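Local coordinates for WbbM protein (Klebsiella pneumoniae, PDB 6U4B) that probably transfers sugars as a bifunctional, trimeric glycosyltransferase that polymerises O-antigen polysaccharide, at residues 447-452 with 499-504. Sequence-based numbering, arbitrary orientation.
Sequences ASDDGV and AKKYWF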
loop_
_atom_site.group_PDB
_atom_site.type_symbol
_atom_site.label_atom_id
_atom_site.label_comp_id
_atom_site.label_asym_id
_atom_site.label_seq_id
_atom_site.Cartn_x
_atom_site.Cartn_y
_atom_site.Cartn_z
ATOM N N ALA A 447 -42.803 -6.099 17.332
ATOM C CA ALA A 447 -43.556 -6.926 16.394
ATOM C C ALA A 447 -43.050 -8.355 16.493
ATOM O O ALA A 447 -41.861 -8.605 16.274
ATOM C CB ALA A 447 -43.422 -6.403 14.963
ATOM N N SER A 448 -43.944 -9.281 16.822
ATOM C CA SER A 448 -43.600 -10.692 16.953
ATOM C C SER A 448 -44.888 -11.503 16.872
ATOM O O SER A 448 -45.953 -10.976 16.532
ATOM C CB SER A 448 -42.845 -10.956 18.260
ATOM O OG SER A 448 -43.714 -10.842 19.376
ATOM N N ASP A 449 -44.791 -12.796 17.193
ATOM C CA ASP A 449 -45.975 -13.644 17.223
ATOM C C ASP A 449 -46.921 -13.279 18.359
ATOM O O ASP A 449 -48.091 -13.675 18.324
ATOM C CB ASP A 449 -45.573 -15.115 17.339
ATOM C CG ASP A 449 -45.053 -15.684 16.032
ATOM O OD1 ASP A 449 -45.488 -15.210 14.961
ATOM O OD2 ASP A 449 -44.212 -16.606 16.077
ATOM N N ASP A 450 -46.448 -12.542 19.362
ATOM C CA ASP A 450 -47.287 -12.125 20.476
ATOM C C ASP A 450 -47.996 -10.800 20.221
ATOM O O ASP A 450 -48.554 -10.222 21.159
ATOM C CB ASP A 450 -46.460 -12.029 21.762
ATOM C CG ASP A 450 -45.909 -13.372 22.203
ATOM O OD1 ASP A 450 -44.753 -13.417 22.671
ATOM O OD2 ASP A 450 -46.626 -14.384 22.068
ATOM N N GLY A 451 -47.989 -10.307 18.983
ATOM C CA GLY A 451 -48.724 -9.103 18.646
ATOM C C GLY A 451 -47.860 -7.870 18.480
ATOM O O GLY A 451 -46.777 -7.932 17.887
ATOM N N VAL A 452 -48.337 -6.735 18.994
ATOM C CA VAL A 452 -47.618 -5.467 18.931
ATOM C C VAL A 452 -47.761 -4.781 20.283
ATOM O O VAL A 452 -48.883 -4.532 20.738
ATOM C CB VAL A 452 -48.138 -4.550 17.809
ATOM C CG1 VAL A 452 -47.567 -3.150 17.963
ATOM C CG2 VAL A 452 -47.782 -5.122 16.444
ATOM N N ALA A 499 -40.414 -22.131 19.497
ATOM C CA ALA A 499 -41.668 -21.751 20.140
ATOM C C ALA A 499 -42.399 -20.658 19.374
ATOM O O ALA A 499 -43.622 -20.725 19.210
ATOM C CB ALA A 499 -41.398 -21.308 21.578
ATOM N N LYS A 500 -41.679 -19.642 18.902
ATOM C CA LYS A 500 -42.326 -18.511 18.249
ATOM C C LYS A 500 -41.276 -17.706 17.499
ATOM O O LYS A 500 -40.072 -17.929 17.638
ATOM C CB LYS A 500 -43.071 -17.630 19.262
ATOM C CG LYS A 500 -42.206 -17.161 20.415
ATOM C CD LYS A 500 -42.973 -16.256 21.371
ATOM C CE LYS A 500 -44.029 -17.028 22.152
ATOM N NZ LYS A 500 -44.688 -16.182 23.189
ATOM N N LYS A 501 -41.756 -16.772 16.683
ATOM C CA LYS A 501 -40.889 -15.847 15.972
ATOM C C LYS A 501 -40.748 -14.565 16.781
ATOM O O LYS A 501 -41.728 -14.046 17.323
ATOM C CB LYS A 501 -41.442 -15.548 14.579
ATOM C CG LYS A 501 -41.661 -16.798 13.758
ATOM C CD LYS A 501 -41.116 -16.649 12.352
ATOM C CE LYS A 501 -40.830 -18.014 11.750
ATOM N NZ LYS A 501 -39.735 -18.705 12.488
ATOM N N TYR A 502 -39.521 -14.066 16.865
ATOM C CA TYR A 502 -39.182 -12.964 17.753
ATOM C C TYR A 502 -38.844 -11.705 16.965
ATOM O O TYR A 502 -38.437 -11.757 15.799
ATOM C CB TYR A 502 -38.010 -13.344 18.666
ATOM C CG TYR A 502 -38.321 -14.518 19.565
ATOM C CD1 TYR A 502 -38.936 -14.330 20.796
ATOM C CD2 TYR A 502 -38.012 -15.816 19.177
ATOM C CE1 TYR A 502 -39.230 -15.400 21.617
ATOM C CE2 TYR A 502 -38.298 -16.892 19.994
ATOM C CZ TYR A 502 -38.908 -16.679 21.211
ATOM O OH TYR A 502 -39.201 -17.748 22.027
ATOM N N TRP A 503 -39.008 -10.563 17.639
ATOM C CA TRP A 503 -38.838 -9.266 16.995
ATOM C C TRP A 503 -37.454 -9.130 16.370
ATOM O O TRP A 503 -37.324 -8.824 15.180
ATOM C CB TRP A 503 -39.086 -8.153 18.014
ATOM C CG TRP A 503 -39.151 -6.781 17.428
ATOM C CD1 TRP A 503 -39.360 -6.454 16.120
ATOM C CD2 TRP A 503 -39.003 -5.541 18.132
ATOM N NE1 TRP A 503 -39.353 -5.090 15.966
ATOM C CE2 TRP A 503 -39.135 -4.506 17.187
ATOM C CE3 TRP A 503 -38.770 -5.207 19.471
ATOM C CZ2 TRP A 503 -39.044 -3.160 17.534
ATOM C CZ3 TRP A 503 -38.681 -3.870 19.815
ATOM C CH2 TRP A 503 -38.817 -2.863 18.851
ATOM N N PHE A 504 -36.405 -9.362 17.158
ATOM C CA PHE A 504 -35.035 -9.288 16.669
ATOM C C PHE A 504 -34.380 -10.663 16.584
ATOM O O PHE A 504 -33.174 -10.797 16.808
ATOM C CB PHE A 504 -34.210 -8.339 17.535
ATOM C CG PHE A 504 -34.483 -6.892 17.256
ATOM C CD1 PHE A 504 -33.857 -6.246 16.201
ATOM C CD2 PHE A 504 -35.379 -6.180 18.032
ATOM C CE1 PHE A 504 -34.113 -4.912 15.934
ATOM C CE2 PHE A 504 -35.639 -4.847 17.772
ATOM C CZ PHE A 504 -35.005 -4.213 16.722
#
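Asp449 and Asp450, on a type I beta turn from Ser448 to Gly451, meet Lys500 and Lys501 in a polar loop-to-loop contact at the protein surface. It lies in the glycosyltransferase family 8 region, away from the magnesium site. The turn precedes helix 455-461, and segment 499-504 links helices 489-499 and 505-513. Asp449 meets the backbone of Lys501 at two points. Asp449 OD2 accepts from Lys501 N in a nearly straight bond, the N-H approaching 42° off the carboxylate plane. Its modelled length, 2.5 Å between Lys501 N and Asp449 OD2, is unusually short and may be imprecise. Asp449 N gives a weak bond to Lys501 O. Asp450 forms a salt bridge with Lys500. Lys500 NZ sits 2.8 Å from Asp450 OD1, using its syn lone pair, and bonds weakly to Asp450 OD2. The lysine chain, extended at chi2 and chi4, turns at chi3 (70°), and NZ ends beside the carboxylate, the side chains crossing nearly at right angles. Thr462 OG1 also bonds Asp450 OD1. Within the turn, Ser448 OG accepts from Asp450 N, an ST turn. Phe504 CE2 covers the middle of one Trp503 ring face; on the other, Ala447 N lies 3.6 Å off the Trp503 ring plane, nearer its edge.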